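Local coordinates for protein probable acetolactate synthase isozyme III (Small subunit) (Nitrosomonas europaea ATCC 19718, PDB 2PC6) that probably serves as the regulatory small subunit of a larger enzyme, its chain folded into two ACT-type alpha/beta halves and paired with a second copy, at residues Thr49-Gly54 with Thr151-Leu156; Leu88-Val93 with Thr123-Gly128. All coordinates share one frame; numbering follows the deposited sequence.

Interaction 1: Thr49-Gly54 with Thr151-Leu156; sequences TLVTNG and TGVSGL
V153, S154 and G155 meet T49 and V51 without a single hydrogen bond between the two segments; only 161 Å² is buried. T151 leads in, its OG1 bonded to the backbone N of L88. G152 follows with a positive phi of 69°, a value that favours glycine, and V153 then faces strand 45-54. The carbonyl O of V153 lies 3.4 Å from T49 CB, a contact with a carbon atom. Beside it the methyl groups meet: V153 CG1, anti to its backbone N (chi1 169°), is 4.1 Å from T49 CG2, while V153 CG2 lies 4.3 Å from V51 CG2. At S154 the side chain points away, and its OG makes a weak hydrogen bond to the carbonyl O of A149 of the second subunit; its CA still sits 4.1 Å from T49 OG1. G155 N is 3.8 Å from that same hydroxyl, too far for a bond. T49 and V51 also touch I6 and R4 of the neighbouring strand 3-12. In this protein, buried methyl contacts without backbone pairing join the N-terminal ACT-type half, through strand 45-54 of its sheet, to strand 145-157 of the C-terminal one.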
# COMPACT_ATOMS: atom_id res chain seq x y z
N THR A 49 2.68 -7.80 -1.55
CA THR A 49 3.78 -7.72 -0.64
C THR A 49 3.19 -7.78 0.76
O THR A 49 2.42 -6.91 1.15
CB THR A 49 4.58 -6.42 -0.82
OG1 THR A 49 4.96 -6.29 -2.20
CG2 THR A 49 5.79 -6.47 0.03
N LEU A 50 3.59 -8.79 1.49
CA LEU A 50 3.10 -9.01 2.79
C LEU A 50 4.27 -9.06 3.81
O LEU A 50 5.32 -9.67 3.56
CB LEU A 50 2.40 -10.35 2.75
CG LEU A 50 1.65 -10.84 3.95
CD1 LEU A 50 0.79 -11.93 3.42
CD2 LEU A 50 2.64 -11.38 4.99
N VAL A 51 4.09 -8.41 4.96
CA VAL A 51 5.11 -8.45 5.99
C VAL A 51 4.57 -9.27 7.14
O VAL A 51 3.47 -9.01 7.63
CB VAL A 51 5.46 -7.05 6.53
CG1 VAL A 51 6.37 -7.15 7.74
CG2 VAL A 51 6.07 -6.20 5.44
N THR A 52 5.37 -10.24 7.59
CA THR A 52 5.03 -11.04 8.75
C THR A 52 6.20 -11.15 9.77
O THR A 52 7.38 -10.94 9.43
CB THR A 52 4.44 -12.42 8.35
OG1 THR A 52 3.91 -13.06 9.52
CG2 THR A 52 5.49 -13.33 7.64
N ASN A 53 5.85 -11.41 11.02
CA ASN A 53 6.82 -11.42 12.10
C ASN A 53 6.86 -12.77 12.77
O ASN A 53 5.87 -13.19 13.39
CB ASN A 53 6.49 -10.35 13.17
CG ASN A 53 6.68 -8.92 12.67
OD1 ASN A 53 7.72 -8.56 12.14
ND2 ASN A 53 5.66 -8.09 12.86
N GLY A 54 7.99 -13.46 12.65
CA GLY A 54 8.14 -14.73 13.35
C GLY A 54 9.49 -15.40 13.28
O GLY A 54 10.38 -14.95 12.57
N THR A 151 0.61 2.83 3.58
CA THR A 151 0.26 1.90 2.49
C THR A 151 0.78 0.51 2.68
O THR A 151 0.44 -0.38 1.88
CB THR A 151 0.84 2.27 1.10
OG1 THR A 151 2.27 2.37 1.18
CG2 THR A 151 0.23 3.51 0.58
N GLY A 152 1.64 0.30 3.69
CA GLY A 152 2.33 -0.97 3.77
C GLY A 152 3.35 -1.11 2.64
O GLY A 152 3.19 -0.55 1.55
N VAL A 153 4.41 -1.87 2.93
CA VAL A 153 5.58 -1.98 2.09
C VAL A 153 5.29 -2.45 0.68
O VAL A 153 4.41 -3.26 0.42
CB VAL A 153 6.62 -2.95 2.69
CG1 VAL A 153 7.72 -3.24 1.65
CG2 VAL A 153 7.24 -2.35 3.95
N SER A 154 6.05 -1.90 -0.24
CA SER A 154 6.11 -2.44 -1.54
C SER A 154 7.59 -2.67 -1.88
O SER A 154 8.42 -1.78 -1.69
CB SER A 154 5.48 -1.47 -2.48
OG SER A 154 5.99 -1.73 -3.76
N GLY A 155 7.94 -3.88 -2.32
CA GLY A 155 9.33 -4.21 -2.60
C GLY A 155 9.60 -4.98 -3.88
O GLY A 155 8.72 -5.64 -4.46
N LEU A 156 10.84 -4.91 -4.33
CA LEU A 156 11.28 -5.68 -5.48
C LEU A 156 12.68 -6.20 -5.14
O LEU A 156 13.38 -5.58 -4.32
CB LEU A 156 11.33 -4.82 -6.75
CG LEU A 156 10.01 -4.30 -7.35
CD1 LEU A 156 10.23 -3.42 -8.62
CD2 LEU A 156 9.06 -5.49 -7.64

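Interaction 2: Leu88-Val93 with Thr123-Gly128; sequences LMLVKV and TIELTG
M89, a selenomethionine, and L126 pack closely between these antiparallel strands, whose axes run at 157° to each other. The two side chains lie side by side, pointing the same way; chi3 of M89 (71°) bends the chain at its end and puts CE 3.7 Å from L126 CD2. On the same face V91 is paired with I124, and further along V93 CG2 meets I124 CD1 at 4.0 Å. Helix 130-139 covers the M89/L126 end, with L133, F136 and L137 against M89 and F136 also against L126, while V91 touches I148 of strand 145-157 and I124 touches I114 of strand 113-118. Four backbone bonds hold the register: M89 N to L126 O and L126 N to M89 O, both at 2.8 Å, V91 N to I124 O, and the reverse bond from I124 N to V91 O, which is straight at the hydrogen (179°).

M89, V91, I124 and L126 are buried; the face carrying L88, L90, K92, T123, E125 and T127 is more polar, and E125 and T127 are partly exposed. L90 CD1 rests 3.9 Å from E125 CG, on the aliphatic stem of the acid, and L88 CD1 is 3.8 Å from T127 OG1. K92 CB lies 3.7 Å from T123 OG1. The charged ends find partners beyond the pair: E125 OE1 forms a salt bridge with R86 of the second subunit, and K92 NZ with E147 of its own chain, besides hydrogen bonds to S157 O and G159 O of the second subunit. The chemistry thus divides by face, apolar groups, with M89 and L126 under helix 130-139, and mixed stems and charges toward the neighbouring subunit, consistent with a sheet that serves both core and dimer contact.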
# COMPACT_ATOMS: atom_id res chain seq x y z
N LEU A 88 4.61 4.29 1.45
CA LEU A 88 4.03 5.63 1.48
C LEU A 88 3.13 5.83 2.69
O LEU A 88 2.39 4.95 3.11
CB LEU A 88 3.29 5.95 0.16
CG LEU A 88 2.66 7.36 0.03
CD1 LEU A 88 2.73 7.85 -1.39
CD2 LEU A 88 1.24 7.23 0.41
N MSE A 89 3.17 7.02 3.24
CA MSE A 89 2.38 7.34 4.39
C MSE A 89 1.82 8.75 4.30
O MSE A 89 2.50 9.70 3.88
CB MSE A 89 3.24 7.17 5.63
CG MSE A 89 2.65 7.71 6.86
SE MSE A 89 3.78 7.23 8.42
CE MSE A 89 5.30 8.41 8.06
N LEU A 90 0.58 8.87 4.72
CA LEU A 90 -0.13 10.11 4.91
C LEU A 90 -0.44 10.32 6.42
O LEU A 90 -1.17 9.52 7.04
CB LEU A 90 -1.44 10.04 4.13
CG LEU A 90 -1.67 10.80 2.83
CD1 LEU A 90 -0.45 10.90 1.92
CD2 LEU A 90 -2.85 10.20 2.10
N VAL A 91 0.09 11.41 6.97
CA VAL A 91 -0.05 11.74 8.38
C VAL A 91 -0.78 13.07 8.50
O VAL A 91 -0.25 14.12 8.06
CB VAL A 91 1.33 11.97 8.99
CG1 VAL A 91 1.20 12.11 10.46
CG2 VAL A 91 2.20 10.82 8.67
N LYS A 92 -1.97 13.06 9.09
CA LYS A 92 -2.68 14.33 9.31
C LYS A 92 -2.41 14.80 10.73
O LYS A 92 -2.64 14.06 11.67
CB LYS A 92 -4.18 14.17 9.03
CG LYS A 92 -5.04 15.32 9.47
CD LYS A 92 -6.55 15.02 9.31
CE LYS A 92 -6.86 14.71 7.85
NZ LYS A 92 -8.27 14.29 7.65
N VAL A 93 -1.90 16.02 10.86
CA VAL A 93 -1.40 16.54 12.12
C VAL A 93 -2.04 17.86 12.43
O VAL A 93 -2.33 18.66 11.54
CB VAL A 93 0.16 16.79 12.09
CG1 VAL A 93 0.92 15.50 12.06
CG2 VAL A 93 0.56 17.71 10.88
N THR A 123 -1.81 17.88 6.16
CA THR A 123 -1.65 16.49 5.85
C THR A 123 -0.34 16.33 5.13
O THR A 123 -0.14 16.94 4.09
CB THR A 123 -2.78 15.93 5.05
OG1 THR A 123 -3.94 16.00 5.86
CG2 THR A 123 -2.55 14.45 4.76
N ILE A 124 0.55 15.52 5.71
CA ILE A 124 1.93 15.34 5.19
C ILE A 124 2.11 14.01 4.48
O ILE A 124 1.72 12.98 4.99
CB ILE A 124 2.96 15.46 6.33
CG1 ILE A 124 2.80 16.83 7.03
CG2 ILE A 124 4.38 15.33 5.79
CD1 ILE A 124 3.55 17.00 8.36
N GLU A 125 2.72 14.04 3.29
CA GLU A 125 2.98 12.83 2.53
C GLU A 125 4.45 12.44 2.65
O GLU A 125 5.33 13.25 2.36
CB GLU A 125 2.64 13.11 1.10
CG GLU A 125 2.82 11.94 0.17
CD GLU A 125 3.20 12.42 -1.23
OE1 GLU A 125 2.40 13.08 -1.97
OE2 GLU A 125 4.35 12.12 -1.60
N LEU A 126 4.71 11.20 3.07
CA LEU A 126 6.07 10.71 3.25
C LEU A 126 6.28 9.41 2.50
O LEU A 126 5.41 8.56 2.52
CB LEU A 126 6.25 10.31 4.70
CG LEU A 126 7.08 11.20 5.60
CD1 LEU A 126 6.11 12.00 6.58
CD2 LEU A 126 8.05 10.29 6.40
N THR A 127 7.46 9.25 1.89
CA THR A 127 7.84 8.01 1.28
C THR A 127 9.27 7.71 1.70
O THR A 127 10.07 8.62 1.88
CB THR A 127 7.74 8.09 -0.22
OG1 THR A 127 6.41 8.49 -0.57
CG2 THR A 127 7.89 6.72 -0.82
N GLY A 128 9.60 6.43 1.87
CA GLY A 128 10.93 6.03 2.34
C GLY A 128 10.94 4.57 2.73
O GLY A 128 10.00 3.84 2.47

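Overall arrangement
The centres of interaction 1 and interaction 2 are about 18 Å apart. Along the chain the order is 49-54, 88-93, 123-128, 151-156, so interaction 2 is nested inside the loop that interaction 1 closes. Strands 83-94 and 145-157 are neighbours in the C-terminal antiparallel sheet, and a probable hydrogen bond from T151 N to L88 O (2.8 Å) ties the two contacts directly. Interaction 2 is internal to that sheet, whereas interaction 1 connects it to the N-terminal one. Both sheets have the strand order 2-3-1-4 of the ferredoxin-like ACT fold. T151, S154 and L156 pack on the second subunit, so strand 145-157 serves both the joint between the halves and the dimer contact; E125 and K92 of interaction 2 reach that subunit too.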